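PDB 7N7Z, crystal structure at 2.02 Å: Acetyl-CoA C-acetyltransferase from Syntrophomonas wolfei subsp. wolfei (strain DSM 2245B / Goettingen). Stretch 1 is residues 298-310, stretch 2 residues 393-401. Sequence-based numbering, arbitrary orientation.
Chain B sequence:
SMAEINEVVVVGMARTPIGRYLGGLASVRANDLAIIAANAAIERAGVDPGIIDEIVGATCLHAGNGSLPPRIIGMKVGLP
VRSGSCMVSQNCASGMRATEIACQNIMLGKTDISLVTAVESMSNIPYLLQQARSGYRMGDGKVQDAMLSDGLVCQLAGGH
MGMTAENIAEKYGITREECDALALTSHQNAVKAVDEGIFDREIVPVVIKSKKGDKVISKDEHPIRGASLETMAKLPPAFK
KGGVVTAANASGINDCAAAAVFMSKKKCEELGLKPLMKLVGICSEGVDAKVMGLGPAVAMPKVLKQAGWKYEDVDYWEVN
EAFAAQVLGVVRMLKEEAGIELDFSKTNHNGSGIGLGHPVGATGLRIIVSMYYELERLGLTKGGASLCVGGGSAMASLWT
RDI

Stretch 1, residues 298-310: VAMPKVLKQAGWK
Stretch 2 (393-401) SAMASLWTR

A helix laid on a β-strand commonly packs through the alternate strand residues that face it, and residues 298-310 and 393-401 of this acetyl-CoA C-acetyltransferase show how little polar chemistry such a contact needs. At its apolar centre stands Leu398, in the mt rotamer (chi1 -61°, chi2 161°), which has more surface covered by the partner stretch than any other residue here. Leu398 CD1 lies 3.7 Å from Val303 CG2, 3.8 Å from Leu304 CD2 and 4.0 Å from Ala307 CB, so a single methyl group meets three helix side chains; Leu398 CD1 is also 3.6 Å from Val303 O. Val303 adopts chi1 p (67°); its CG1 lies 3.6 Å from Ala396 CB and 3.9 Å from Leu398 CD1, so this methyl touches both strand residues. Leu304, mt, leaves its backbone sideways, but its end turns nearer the strand.

One step back along both elements, the side chains shrink to alanines and the backbones draw close. Ala299 and Ala396 set the register, with CA to CA at 5.5 Å and CB to CB at 3.9 Å; Ala299 CB also lies 4.4 Å from Ala394 CB. Met300, with chi values of -71°, 166° and 76°, adds a flanking contact, its CG 4.3 Å from Ala396 CB.

The backbones explain this periodicity. Helix 298-307 begins earlier in the chain and is kinked at Pro301, whose nitrogen carries no hydrogen to bond the preceding turn. Regular bonds follow, such as Val303 N to Ala299 O (3.0 Å) and Ala307 N to Val303 O (3.1 Å). Strand 394-400 is extended, so Ala394, Ala396, Leu398 and Thr400 point toward the helix stretch while Met395, Ser397 and Trp399 point away. The axes run in broadly the same direction, crossing at -38° with a closest approach of 6.9 Å.

Gly308 ends the helix in a Schellman motif: its phi/psi of 82/15° would jam a CB against the preceding carbonyl oxygen. Trp309 N bonds Leu304 O at 3.0 Å, and the chain turns extended at Trp309 (-93/156°). The CA-to-CB bond of Trp309 points toward the strand, and with chi1 -74° (m) and chi2 10° the indole places CE3 3.9 Å from Leu398 CD2. At the polar margin, the ring edge meets Trp399 O, 3.4 Å from Trp309 CH2, and Thr400 CB, 4.3 Å from the same carbon. No hydrogen bond crosses between the stretches; on the strand's other side, Trp399 NE1 donates to Ser397 OG at 3.1 Å. The contact therefore consists mainly of apolar side-chain packing and buries 457 Å², both sides summed.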

# COMPACT_ATOMS: atom_id res chain seq x y z
N VAL B 298 1.13 41.26 -7.40
CA VAL B 298 2.24 41.86 -6.66
C VAL B 298 3.59 41.56 -7.30
O VAL B 298 4.53 42.34 -7.13
CB VAL B 298 2.22 41.42 -5.18
CG1 VAL B 298 1.00 41.99 -4.47
CG2 VAL B 298 2.25 39.91 -5.06
N ALA B 299 3.71 40.45 -8.03
CA ALA B 299 4.98 40.13 -8.68
C ALA B 299 5.17 40.94 -9.95
O ALA B 299 6.28 41.42 -10.22
CB ALA B 299 5.04 38.63 -9.00
N MET B 300 4.11 41.12 -10.74
CA MET B 300 4.25 41.86 -11.99
C MET B 300 4.69 43.30 -11.77
O MET B 300 5.65 43.73 -12.43
CB MET B 300 2.93 41.80 -12.77
CG MET B 300 2.63 40.44 -13.36
SD MET B 300 0.91 40.30 -13.89
CE MET B 300 0.95 41.25 -15.41
N PRO B 301 4.08 44.08 -10.87
CA PRO B 301 4.59 45.43 -10.64
C PRO B 301 6.02 45.44 -10.11
O PRO B 301 6.79 46.35 -10.44
CB PRO B 301 3.61 46.01 -9.61
CG PRO B 301 2.39 45.14 -9.68
CD PRO B 301 2.89 43.78 -10.05
N LYS B 302 6.39 44.45 -9.30
CA LYS B 302 7.73 44.43 -8.73
C LYS B 302 8.79 44.26 -9.81
O LYS B 302 9.74 45.05 -9.89
CB LYS B 302 7.83 43.31 -7.69
CG LYS B 302 9.14 43.31 -6.91
CD LYS B 302 9.10 42.33 -5.76
CE LYS B 302 10.48 41.77 -5.45
NZ LYS B 302 10.43 40.68 -4.44
N VAL B 303 8.66 43.22 -10.64
CA VAL B 303 9.65 42.98 -11.68
C VAL B 303 9.74 44.18 -12.62
O VAL B 303 10.83 44.53 -13.09
CB VAL B 303 9.33 41.68 -12.44
CG1 VAL B 303 8.03 41.83 -13.24
CG2 VAL B 303 10.48 41.30 -13.35
N LEU B 304 8.61 44.83 -12.89
CA LEU B 304 8.63 46.02 -13.73
C LEU B 304 9.46 47.12 -13.08
O LEU B 304 10.18 47.86 -13.76
CB LEU B 304 7.21 46.51 -13.99
CG LEU B 304 6.41 45.73 -15.04
CD1 LEU B 304 4.95 46.13 -15.00
CD2 LEU B 304 6.99 45.94 -16.43
N LYS B 305 9.38 47.25 -11.75
CA LYS B 305 10.19 48.24 -11.05
C LYS B 305 11.67 47.89 -11.14
O LYS B 305 12.50 48.75 -11.47
CB LYS B 305 9.75 48.33 -9.59
CG LYS B 305 10.07 49.66 -8.92
CD LYS B 305 9.82 49.61 -7.42
CE LYS B 305 11.10 49.84 -6.63
NZ LYS B 305 10.94 49.49 -5.19
N GLN B 306 12.02 46.63 -10.88
CA GLN B 306 13.42 46.22 -10.92
C GLN B 306 14.05 46.52 -12.28
O GLN B 306 15.26 46.79 -12.35
CB GLN B 306 13.53 44.73 -10.60
CG GLN B 306 13.02 44.34 -9.23
CD GLN B 306 13.46 42.94 -8.81
OE1 GLN B 306 13.55 42.04 -9.63
NE2 GLN B 306 13.73 42.77 -7.52
N ALA B 307 13.26 46.47 -13.35
CA ALA B 307 13.79 46.65 -14.70
C ALA B 307 13.60 48.05 -15.25
O ALA B 307 14.20 48.39 -16.27
CB ALA B 307 13.12 45.64 -15.65
N GLY B 308 12.78 48.89 -14.60
CA GLY B 308 12.54 50.22 -15.10
C GLY B 308 11.51 50.31 -16.20
O GLY B 308 11.44 51.34 -16.88
N TRP B 309 10.71 49.27 -16.38
CA TRP B 309 9.67 49.26 -17.40
C TRP B 309 8.34 49.72 -16.80
O TRP B 309 8.10 49.62 -15.60
CB TRP B 309 9.49 47.86 -17.99
CG TRP B 309 10.57 47.43 -18.92
CD1 TRP B 309 11.77 48.04 -19.15
CD2 TRP B 309 10.55 46.27 -19.76
NE1 TRP B 309 12.50 47.33 -20.07
CE2 TRP B 309 11.77 46.24 -20.47
CE3 TRP B 309 9.62 45.25 -19.98
CZ2 TRP B 309 12.08 45.23 -21.38
CZ3 TRP B 309 9.93 44.25 -20.89
CH2 TRP B 309 11.15 44.25 -21.58
N LYS B 310 7.47 50.21 -17.68
CA LYS B 310 6.06 50.41 -17.36
C LYS B 310 5.27 49.26 -17.97
O LYS B 310 5.69 48.64 -18.95
CB LYS B 310 5.55 51.74 -17.90
CG LYS B 310 6.24 52.98 -17.32
CD LYS B 310 6.35 52.93 -15.80
CE LYS B 310 4.99 52.73 -15.12
NZ LYS B 310 5.12 52.61 -13.64
N SER B 393 4.09 32.43 -2.91
CA SER B 393 5.30 32.97 -3.51
C SER B 393 5.23 32.94 -5.03
O SER B 393 5.70 31.99 -5.66
CB SER B 393 6.53 32.20 -3.02
OG SER B 393 6.74 32.40 -1.63
N ALA B 394 4.66 33.99 -5.63
CA ALA B 394 4.49 34.07 -7.07
C ALA B 394 5.74 34.66 -7.73
O ALA B 394 6.63 35.19 -7.06
CB ALA B 394 3.26 34.90 -7.42
N MET B 395 5.79 34.56 -9.05
CA MET B 395 6.95 35.00 -9.81
C MET B 395 6.50 35.75 -11.06
O MET B 395 5.38 35.60 -11.54
CB MET B 395 7.84 33.82 -10.22
CG MET B 395 8.83 33.40 -9.15
SD MET B 395 9.93 32.09 -9.70
CE MET B 395 11.29 33.05 -10.36
N ALA B 396 7.42 36.57 -11.58
CA ALA B 396 7.23 37.28 -12.83
C ALA B 396 8.60 37.51 -13.46
O ALA B 396 9.61 37.61 -12.76
CB ALA B 396 6.50 38.61 -12.63
N SER B 397 8.63 37.59 -14.79
CA SER B 397 9.88 37.76 -15.51
C SER B 397 9.62 38.59 -16.76
O SER B 397 8.53 38.56 -17.33
CB SER B 397 10.51 36.42 -15.87
OG SER B 397 9.60 35.59 -16.57
N LEU B 398 10.65 39.32 -17.19
CA LEU B 398 10.57 40.20 -18.35
C LEU B 398 11.71 39.89 -19.30
O LEU B 398 12.83 39.57 -18.88
CB LEU B 398 10.61 41.67 -17.94
CG LEU B 398 9.47 42.12 -17.03
CD1 LEU B 398 9.84 43.41 -16.31
CD2 LEU B 398 8.19 42.29 -17.82
N TRP B 399 11.43 39.99 -20.60
CA TRP B 399 12.38 39.61 -21.64
C TRP B 399 12.22 40.55 -22.82
O TRP B 399 11.17 41.18 -23.00
CB TRP B 399 12.16 38.15 -22.07
CG TRP B 399 12.01 37.18 -20.93
CD1 TRP B 399 10.94 37.04 -20.10
CD2 TRP B 399 12.97 36.20 -20.51
NE1 TRP B 399 11.17 36.04 -19.18
CE2 TRP B 399 12.41 35.51 -19.42
CE3 TRP B 399 14.24 35.83 -20.96
CZ2 TRP B 399 13.08 34.48 -18.76
CZ3 TRP B 399 14.91 34.81 -20.31
CH2 TRP B 399 14.33 34.15 -19.22
N THR B 400 13.27 40.64 -23.63
CA THR B 400 13.24 41.44 -24.85
C THR B 400 14.00 40.73 -25.95
O THR B 400 14.99 40.03 -25.70
CB THR B 400 13.84 42.84 -24.63
OG1 THR B 400 13.65 43.63 -25.81
CG2 THR B 400 15.34 42.75 -24.32
N ARG B 401 13.54 40.92 -27.19
CA ARG B 401 14.21 40.42 -28.37
C ARG B 401 15.22 41.42 -28.93
O ARG B 401 15.48 41.43 -30.15
CB ARG B 401 13.19 40.04 -29.44
CG ARG B 401 12.24 38.93 -29.01
CD ARG B 401 11.24 38.60 -30.10
NE ARG B 401 11.87 37.97 -31.26
CZ ARG B 401 11.43 38.08 -32.50
NH1 ARG B 401 10.35 38.78 -32.80
NH2 ARG B 401 12.09 37.46 -33.48